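Local coordinates for protein trichothecene 3-O-acetyltransferase (Fusarium sporotrichioides, PDB 2ZBA) that transfers an acetyl group from acetyl coenzyme A to the C3 hydroxyl of trichothecene mycotoxins during their biosynthesis, at residues Met119-Glu122 with Asn123-Ala126; Pro215-Asp218 with His219-Ala222; Phe242-Pro246 with Lys247-Glu251; Asp302-Pro306 with Met307-Ser311. One frame throughout, in Å; residues are numbered along the deposited sequence.

Interaction 1: Met119-Glu122 with Asn123-Ala126; sequences MFDE and NVVA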
# COMPACT_ATOMS: atom_id res chain seq x y z
N MSE A 119 -6.80 -4.70 16.73
CA MSE A 119 -6.06 -5.88 17.16
C MSE A 119 -4.81 -6.15 16.34
O MSE A 119 -4.16 -7.19 16.49
CB MSE A 119 -7.00 -7.09 17.14
CG MSE A 119 -8.15 -6.96 18.12
SE MSE A 119 -9.21 -8.61 18.22
N PHE A 120 -4.47 -5.23 15.44
CA PHE A 120 -3.26 -5.35 14.65
C PHE A 120 -2.35 -4.16 14.92
O PHE A 120 -1.95 -3.45 13.99
CB PHE A 120 -3.57 -5.46 13.15
CG PHE A 120 -4.17 -6.77 12.75
CD1 PHE A 120 -3.37 -7.82 12.33
CD2 PHE A 120 -5.55 -6.94 12.77
CE1 PHE A 120 -3.92 -9.03 11.95
CE2 PHE A 120 -6.12 -8.15 12.39
CZ PHE A 120 -5.31 -9.19 11.98
N ASP A 121 -2.06 -3.93 16.20
CA ASP A 121 -1.08 -2.93 16.64
C ASP A 121 0.26 -3.24 16.00
O ASP A 121 0.77 -4.34 16.17
CB ASP A 121 -0.96 -2.97 18.16
CG ASP A 121 -0.27 -1.74 18.73
OD1 ASP A 121 0.53 -1.09 18.03
OD2 ASP A 121 -0.53 -1.42 19.91
N GLU A 122 0.83 -2.30 15.25
CA GLU A 122 2.12 -2.55 14.57
C GLU A 122 3.23 -2.80 15.61
O GLU A 122 4.21 -3.46 15.32
CB GLU A 122 2.52 -1.36 13.68
CG GLU A 122 2.96 -0.12 14.46
CD GLU A 122 3.50 0.99 13.57
OE1 GLU A 122 3.89 0.72 12.42
OE2 GLU A 122 3.53 2.14 14.05
N ASN A 123 3.03 -2.27 16.80
CA ASN A 123 3.99 -2.39 17.88
C ASN A 123 4.01 -3.83 18.37
O ASN A 123 5.06 -4.37 18.76
CB ASN A 123 3.63 -1.38 18.97
CG ASN A 123 3.70 0.09 18.47
OD1 ASN A 123 2.71 0.84 18.54
ND2 ASN A 123 4.85 0.49 17.95
N VAL A 124 2.84 -4.47 18.30
CA VAL A 124 2.66 -5.86 18.72
C VAL A 124 3.05 -6.86 17.61
O VAL A 124 3.74 -7.85 17.87
CB VAL A 124 1.18 -6.12 19.21
CG1 VAL A 124 0.94 -7.59 19.50
CG2 VAL A 124 0.84 -5.29 20.44
N VAL A 125 2.63 -6.59 16.37
CA VAL A 125 2.77 -7.60 15.31
C VAL A 125 3.88 -7.41 14.26
O VAL A 125 4.22 -8.36 13.54
CB VAL A 125 1.41 -7.92 14.60
CG1 VAL A 125 0.42 -8.55 15.59
CG2 VAL A 125 0.81 -6.66 13.91
N ALA A 126 4.47 -6.22 14.20
CA ALA A 126 5.44 -5.88 13.14
C ALA A 126 6.87 -5.68 13.67
O ALA A 126 7.06 -5.21 14.80
CB ALA A 126 4.97 -4.64 12.40

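Interaction 2: Pro215-Asp218 with His219-Ala222; sequences PELD and HQIA. With CA (calcium ion), chain H; CA (calcium ion), chain G.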
# COMPACT_ATOMS: atom_id res chain seq x y z
N PRO A 215 3.26 22.52 -15.51
CA PRO A 215 2.03 22.24 -14.73
C PRO A 215 1.71 20.78 -14.43
O PRO A 215 0.98 20.51 -13.48
CB PRO A 215 0.92 22.84 -15.59
CG PRO A 215 1.61 23.99 -16.28
CD PRO A 215 2.97 23.42 -16.65
N GLU A 216 2.26 19.86 -15.22
CA GLU A 216 1.98 18.43 -15.07
C GLU A 216 2.52 17.88 -13.74
O GLU A 216 2.02 16.87 -13.24
CB GLU A 216 2.50 17.62 -16.28
CG GLU A 216 4.05 17.43 -16.39
CD GLU A 216 4.85 18.72 -16.65
OE1 GLU A 216 4.31 19.67 -17.27
OE2 GLU A 216 6.03 18.78 -16.25
N LEU A 217 3.52 18.54 -13.16
CA LEU A 217 4.10 18.11 -11.88
C LEU A 217 3.65 18.93 -10.65
O LEU A 217 4.11 18.69 -9.53
CB LEU A 217 5.62 18.02 -11.96
CG LEU A 217 6.18 16.94 -12.90
CD1 LEU A 217 7.60 16.67 -12.55
CD2 LEU A 217 5.40 15.60 -12.88
N ASP A 218 2.72 19.85 -10.86
CA ASP A 218 2.18 20.69 -9.79
C ASP A 218 1.73 19.86 -8.56
O ASP A 218 2.19 20.12 -7.44
CB ASP A 218 1.05 21.56 -10.32
CG ASP A 218 0.30 22.31 -9.22
OD1 ASP A 218 0.82 22.57 -8.11
OD2 ASP A 218 -0.85 22.68 -9.49
N HIS A 219 0.90 18.85 -8.77
CA HIS A 219 0.40 18.02 -7.66
C HIS A 219 1.48 17.28 -6.86
O HIS A 219 1.22 16.76 -5.76
CB HIS A 219 -0.57 16.95 -8.16
CG HIS A 219 -1.85 17.49 -8.69
ND1 HIS A 219 -2.81 18.07 -7.90
CD2 HIS A 219 -2.37 17.44 -9.94
CE1 HIS A 219 -3.85 18.40 -8.64
NE2 HIS A 219 -3.61 18.03 -9.88
N GLN A 220 2.68 17.20 -7.43
CA GLN A 220 3.79 16.51 -6.75
C GLN A 220 4.92 17.44 -6.31
O GLN A 220 5.96 16.97 -5.90
CB GLN A 220 4.29 15.32 -7.58
CG GLN A 220 3.11 14.45 -8.04
CD GLN A 220 3.47 13.38 -9.04
OE1 GLN A 220 4.28 13.60 -9.92
NE2 GLN A 220 2.81 12.23 -8.94
N ILE A 221 4.67 18.75 -6.35
CA ILE A 221 5.65 19.75 -5.86
C ILE A 221 4.97 20.77 -4.96
O ILE A 221 3.90 21.28 -5.32
CB ILE A 221 6.39 20.49 -7.02
CG1 ILE A 221 7.11 19.49 -7.94
CG2 ILE A 221 7.44 21.51 -6.44
CD1 ILE A 221 7.35 19.99 -9.36
N ALA A 222 5.58 21.05 -3.80
CA ALA A 222 5.10 22.05 -2.81
C ALA A 222 6.35 22.36 -1.94
O ALA A 222 7.23 21.53 -1.93
CB ALA A 222 3.93 21.50 -2.01
CA CA H . 2.00 22.04 -5.99
CA CA G . -1.25 23.58 -7.12
O HOH W 1 -3.27 24.09 -7.96
O HOH W 2 -2.47 23.56 -4.93
O HOH W 3 -2.17 21.55 -7.19
O HOH W 4 3.42 23.66 -7.21

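Interaction 3: Phe242-Pro246 with Lys247-Glu251; sequences FSFTP and KALSE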
# COMPACT_ATOMS: atom_id res chain seq x y z
N PHE A 242 -13.53 -0.96 7.43
CA PHE A 242 -14.94 -1.05 6.99
C PHE A 242 -15.02 -2.12 5.91
O PHE A 242 -14.13 -2.22 5.07
CB PHE A 242 -15.48 0.28 6.43
CG PHE A 242 -15.63 1.38 7.44
CD1 PHE A 242 -16.84 1.61 8.07
CD2 PHE A 242 -14.56 2.24 7.73
CE1 PHE A 242 -16.98 2.66 9.00
CE2 PHE A 242 -14.69 3.26 8.63
CZ PHE A 242 -15.89 3.48 9.29
N SER A 243 -16.07 -2.95 5.94
CA SER A 243 -16.19 -4.04 4.97
C SER A 243 -17.37 -3.83 4.02
O SER A 243 -18.39 -3.25 4.40
CB SER A 243 -16.33 -5.39 5.69
OG SER A 243 -17.57 -5.45 6.37
N PHE A 244 -17.20 -4.33 2.79
CA PHE A 244 -18.20 -4.18 1.71
C PHE A 244 -18.41 -5.54 1.08
O PHE A 244 -17.48 -6.12 0.55
CB PHE A 244 -17.75 -3.17 0.63
CG PHE A 244 -17.45 -1.80 1.15
CD1 PHE A 244 -18.42 -0.79 1.08
CD2 PHE A 244 -16.22 -1.51 1.74
CE1 PHE A 244 -18.14 0.50 1.59
CE2 PHE A 244 -15.96 -0.22 2.25
CZ PHE A 244 -16.91 0.77 2.17
N THR A 245 -19.63 -6.06 1.18
CA THR A 245 -19.95 -7.37 0.62
C THR A 245 -19.91 -7.31 -0.91
O THR A 245 -20.14 -6.26 -1.49
CB THR A 245 -21.37 -7.84 1.05
OG1 THR A 245 -22.31 -6.81 0.74
CG2 THR A 245 -21.43 -8.12 2.55
N PRO A 246 -19.62 -8.45 -1.56
CA PRO A 246 -19.69 -8.52 -3.01
C PRO A 246 -20.99 -7.92 -3.53
O PRO A 246 -20.99 -7.25 -4.56
CB PRO A 246 -19.64 -10.02 -3.29
CG PRO A 246 -18.92 -10.59 -2.16
CD PRO A 246 -19.21 -9.74 -0.96
N LYS A 247 -22.08 -8.15 -2.80
CA LYS A 247 -23.40 -7.64 -3.16
C LYS A 247 -23.51 -6.12 -3.03
O LYS A 247 -24.00 -5.46 -3.94
CB LYS A 247 -24.46 -8.38 -2.35
CG LYS A 247 -25.85 -7.79 -2.39
CD LYS A 247 -26.85 -8.83 -1.89
CE LYS A 247 -27.92 -8.21 -1.03
NZ LYS A 247 -28.64 -7.13 -1.73
N ALA A 248 -23.04 -5.55 -1.92
CA ALA A 248 -22.99 -4.08 -1.78
C ALA A 248 -22.12 -3.40 -2.86
O ALA A 248 -22.46 -2.31 -3.32
CB ALA A 248 -22.55 -3.67 -0.39
N LEU A 249 -21.00 -4.04 -3.24
CA LEU A 249 -20.08 -3.51 -4.26
C LEU A 249 -20.68 -3.63 -5.65
O LEU A 249 -20.45 -2.79 -6.52
CB LEU A 249 -18.75 -4.27 -4.23
CG LEU A 249 -17.85 -4.03 -3.02
CD1 LEU A 249 -16.85 -5.17 -2.91
CD2 LEU A 249 -17.17 -2.68 -3.14
N SER A 250 -21.43 -4.70 -5.85
CA SER A 250 -22.09 -4.99 -7.12
C SER A 250 -23.14 -3.90 -7.38
O SER A 250 -23.21 -3.34 -8.47
CB SER A 250 -22.68 -6.41 -7.06
OG SER A 250 -23.70 -6.60 -8.01
N GLU A 251 -23.92 -3.59 -6.35
CA GLU A 251 -24.92 -2.52 -6.37
C GLU A 251 -24.31 -1.12 -6.53
O GLU A 251 -24.85 -0.29 -7.25
CB GLU A 251 -25.78 -2.60 -5.10
CG GLU A 251 -26.61 -3.90 -5.06
CD GLU A 251 -27.33 -4.15 -3.73
OE1 GLU A 251 -27.20 -3.34 -2.79
OE2 GLU A 251 -28.03 -5.18 -3.66

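Interaction 4: Asp302-Pro306 with Met307-Ser311; sequences DMRGP and MGVSS. With COA (coenzyme A), chain E.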
# COMPACT_ATOMS: atom_id res chain seq x y z
N ASP A 302 -0.54 1.50 -9.84
CA ASP A 302 0.54 0.68 -10.31
C ASP A 302 0.95 1.07 -11.75
O ASP A 302 0.14 0.96 -12.68
CB ASP A 302 0.10 -0.79 -10.26
CG ASP A 302 1.14 -1.74 -10.78
OD1 ASP A 302 2.30 -1.34 -10.92
OD2 ASP A 302 0.78 -2.92 -11.05
N MSE A 303 2.21 1.49 -11.92
CA MSE A 303 2.71 1.91 -13.23
C MSE A 303 3.32 0.79 -14.08
O MSE A 303 3.81 1.06 -15.16
CB MSE A 303 3.72 3.06 -13.10
CG MSE A 303 3.07 4.41 -12.82
SE MSE A 303 1.69 4.77 -14.12
CE MSE A 303 2.86 4.84 -15.77
N ARG A 304 3.30 -0.45 -13.58
CA ARG A 304 3.94 -1.57 -14.30
C ARG A 304 3.31 -1.83 -15.68
O ARG A 304 4.01 -1.86 -16.67
CB ARG A 304 3.94 -2.84 -13.45
CG ARG A 304 5.01 -2.90 -12.38
CD ARG A 304 4.57 -3.83 -11.25
NE ARG A 304 5.57 -3.86 -10.19
CZ ARG A 304 5.73 -2.91 -9.27
NH1 ARG A 304 4.93 -1.86 -9.24
NH2 ARG A 304 6.68 -3.04 -8.36
N GLY A 305 1.99 -2.00 -15.72
CA GLY A 305 1.23 -2.17 -16.97
C GLY A 305 1.45 -1.08 -18.03
O GLY A 305 1.99 -1.36 -19.10
N PRO A 306 1.05 0.17 -17.71
CA PRO A 306 1.29 1.30 -18.60
C PRO A 306 2.76 1.49 -19.03
O PRO A 306 3.01 1.86 -20.18
CB PRO A 306 0.80 2.50 -17.77
CG PRO A 306 -0.21 1.92 -16.84
CD PRO A 306 0.32 0.57 -16.50
N MSE A 307 3.72 1.22 -18.15
CA MSE A 307 5.15 1.34 -18.52
C MSE A 307 5.68 0.22 -19.42
O MSE A 307 6.78 0.32 -19.96
CB MSE A 307 6.06 1.43 -17.28
CG MSE A 307 6.09 2.78 -16.57
SE MSE A 307 6.33 4.38 -17.71
CE MSE A 307 7.75 3.91 -18.60
N GLY A 308 4.89 -0.84 -19.59
CA GLY A 308 5.32 -2.03 -20.31
C GLY A 308 6.32 -2.83 -19.49
O GLY A 308 7.33 -3.32 -20.03
N VAL A 309 6.07 -2.93 -18.19
CA VAL A 309 6.99 -3.64 -17.29
C VAL A 309 6.27 -4.83 -16.71
O VAL A 309 5.06 -4.77 -16.49
CB VAL A 309 7.53 -2.71 -16.16
CG1 VAL A 309 8.30 -3.50 -15.12
CG2 VAL A 309 8.41 -1.62 -16.75
N SER A 310 6.99 -5.92 -16.45
CA SER A 310 6.39 -7.10 -15.85
C SER A 310 5.65 -6.75 -14.55
O SER A 310 6.17 -6.04 -13.70
CB SER A 310 7.47 -8.13 -15.57
OG SER A 310 7.03 -9.07 -14.61
N SER A 311 4.44 -7.29 -14.40
CA SER A 311 3.67 -7.19 -13.15
C SER A 311 4.46 -7.74 -11.94
O SER A 311 4.16 -7.41 -10.80
CB SER A 311 2.38 -7.96 -13.30
OG SER A 311 2.68 -9.35 -13.40
N1A COA E . -15.22 -2.81 -20.50
C2A COA E . -15.88 -3.11 -19.32
N3A COA E . -15.14 -3.40 -18.18
C4A COA E . -13.77 -3.38 -18.21
C5A COA E . -13.10 -3.08 -19.40
C6A COA E . -13.84 -2.79 -20.55
N6A COA E . -13.22 -2.60 -21.72
N7A COA E . -11.77 -3.13 -19.14
C8A COA E . -11.59 -3.46 -17.84
N9A COA E . -12.82 -3.61 -17.25
C1B COA E . -13.09 -3.86 -15.81
C2B COA E . -12.73 -5.28 -15.40
O2B COA E . -13.81 -6.16 -15.63
C3B COA E . -12.37 -5.10 -13.94
O3B COA E . -13.57 -4.80 -13.27
P3B COA E . -14.07 -5.46 -11.89
O7A COA E . -12.90 -5.48 -10.93
O8A COA E . -14.51 -6.88 -12.11
O9A COA E . -15.16 -4.55 -11.42
C4B COA E . -11.65 -3.77 -13.97
O4B COA E . -12.30 -3.01 -14.97
C5B COA E . -10.16 -3.82 -14.27
O5B COA E . -9.75 -2.47 -14.44
P1A COA E . -8.32 -1.95 -13.91
O1A COA E . -7.20 -2.73 -14.53
O2A COA E . -8.17 -0.45 -14.06
O3A COA E . -8.23 -2.36 -12.34
P2A COA E . -9.04 -1.68 -11.11
O4A COA E . -9.58 -2.82 -10.27
O5A COA E . -10.08 -0.66 -11.50
O6A COA E . -7.93 -0.89 -10.27
CBP COA E . -6.32 0.87 -9.91
CCP COA E . -7.63 0.47 -10.58
CDP COA E . -6.65 1.16 -8.44
CEP COA E . -5.77 2.12 -10.61
CAP COA E . -5.34 -0.31 -10.01
OAP COA E . -5.07 -0.60 -11.37
C9P COA E . -4.04 -0.13 -9.28
O9P COA E . -2.99 0.56 -9.90
N8P COA E . -3.88 -0.68 -8.07
C7P COA E . -2.64 -0.52 -7.32
C6P COA E . -2.58 0.80 -6.55
C5P COA E . -1.27 0.88 -5.77
O5P COA E . -0.18 1.09 -6.36
N4P COA E . -1.33 0.71 -4.46
C3P COA E . -0.20 0.11 -3.76
C2P COA E . 0.42 1.04 -2.72
S1P COA E . 2.20 0.80 -2.45

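Interaction 1: Met119-Glu122 with Asn123-Ala126
Asp121 and Glu122 meet Val124 to Ala126 round one short helical turn, where Asp121 O accepts from both Val124 N at 3.0 Å and Val125 N at 2.9 Å, and Glu122 O takes Ala126 N at 3.0 Å. Asp121 is the N-cap: with CG anti to its own N (chi1 -165°), the carboxylate swings forward and OD1 accepts from Asn123 N at 3.0 Å, the donor lying above the carboxylate plane. The CB of Asp121 also touches Val124 CG2 at 3.7 Å, the two side chains crossing at about a right angle. Val125 lays its CG2 against Asp121 O, 3.2 Å away, and Ala126 CB rests on Glu122 O. The carboxylate of Glu122 leads away from the turn; its buried oxygens are satisfied by a salt bridge to Lys129 and hydrogen bonds from Thr130 N and Gln31. Phe120 packs on Leu110 of helix 107-113 and, with Val125, on strand 29-37, while Val125 and Ala126 reach strand 156-164, so that the turn lies against two neighbouring strands of the five-stranded sheet.

Interaction 2: Pro215-Asp218 with His219-Ala222
Asp218 and Ile221 hold one calcium ion between them: Asp218 O binds it at 2.4 Å, Asp218 OD1 at 2.5 Å and Ile221 O at 2.2 Å, with a water and Asp376 adding to the shell. Asp218 OD1 is shared, for it also binds a second calcium at 2.5 Å; there OD2 joins it at 2.6 Å, so the carboxylate grips this ion with both oxygens, and three waters are further ligands. CG of Asp218 lies anti to its backbone N, beside the carbonyl carbon (chi1 171°), and this puts OD1 on the same ion as the residue's own O. The two carbonyl oxygens, Asp218 O and Ile221 O, lie 3.0 Å apart, both bound to the same ion, whose charge probably offsets the repulsion between them. Behind the ions, the 3-10 segment beginning at Pro215 supplies the frame: Ile221 N donates to Asp218 O at 3.0 Å, and Gln220 N donates to Leu217 O. Asp218 O thus serves a metal and an N-H together. Ile221 CD1 packs against Leu217 CB at 3.7 Å, and both side chains rest on Tyr361 of helix 348-363. Leu217 CD2 touches Gln220 OE1, while NE2 of Gln220 is held by Asn319 and Tyr322. His219 stacks its ring on Tyr322, and backbone bonds from Gln220 to Ser372 and from Ala222 to Ser370 join the turn to the loop that carries Asp376.

Interaction 3: Phe242-Pro246 with Lys247-Glu251
Thr245 and Ala248 form the polar part of this helix start: Ala248 N donates to Thr245 OG1 at 3.0 Å and 161°, the capping bond of the first turn. The hydroxyl can do this because chi1 of 53° tucks OG1 between the backbone N and the carbonyl carbon, which also brings it to 3.3 Å from Ala248 CB. Main-chain bonds follow, Leu249 N to Thr245 O at 3.0 Å and Ser250 N to Pro246 O at 2.9 Å. The charged pair lies one turn apart on the helix: Lys247, its chain bent near the end, curls back so that NZ meets Glu251 OE2 at 2.8 Å on the syn side of the carboxylate. Apolar contact is made by Leu249, whose CG and CD2 each lie 3.8 Å from Phe244 CB, while CD1 settles over Phe244 O at 3.6 Å. Phe244 and Leu249 both continue onto Leu273 of helix 269-285 and onto strand 431-438; Leu249 also touches Thr269, a coenzyme A-binding residue. The whole is a strand-to-helix junction with a threonine N-cap and proline in the first helical position, leading from strand 237-244 of the seven-stranded sheet into helix 246-257.

Interaction 4: Asp302-Pro306 with Met307-Ser311
The coenzyme A site borders this short helical turn, which closes in a Schellman motif where Arg304 O accepts from Val309 N at 2.8 Å and Gly305 O from Gly308 N at 3.0 Å. Gly308 has the positive phi (72°) that ends such a helix. Met307 N adds a bond to Met303 O, and the two selenomethionine side chains, both bent beyond CG, cross obliquely with Met303 CE 3.9 Å from Met307 CG. Met303 continues onto Leu351 and Thr355 of helix 348-363, and Met307 onto Arg352. Arg304 turns the other way: its extended chain runs beside the carbonyls of the loop that follows, CG 3.6 Å from Ser310 O and CD equally near Ser311 O. At the far end NH1 meets Asp302 OD1 at 3.2 Å in a salt bridge, the oxygen lying in the guanidinium plane. That same OD1 caps the turn by accepting from Arg304 N at 3.0 Å, so one oxygen takes two donors, which approach from opposite faces of the carboxylate. Asp169 shares NH1 in a second salt bridge, and the carbonyls of Tyr313 and Gly315 hold NH2, so the buried guanidinium is fixed from several directions. The carboxylate of Asp302 serves the turn, while its backbone N donates to O9P of coenzyme A at 2.6 Å. The end of strand 294-302 thereby gives one hydrogen bond to the pantetheine arm, in the coenzyme A pocket of this BAHD-superfamily acyltransferase.

Overall arrangement
All four contacts are local turns that follow one another in series along the chain, none nesting in or crossing another. Interaction 1 comes first, closing a short helix against the five-stranded sheet. Interaction 2 bends the long loop between helix 191-197 and strand 237-244 round the calcium site, on the opposite side of the chain's centre from interaction 1, their centres about 35 Å apart. Interaction 3 turns strand 237-244 into helix 246-257. Interaction 4 leads from strand 294-302, in the same seven-stranded sheet, toward strand 318-326. Helix 348-363 is common to interactions 2 and 4, whose nearest atoms are about 9 Å apart; coenzyme A touches 302-306 and passes near 247-251.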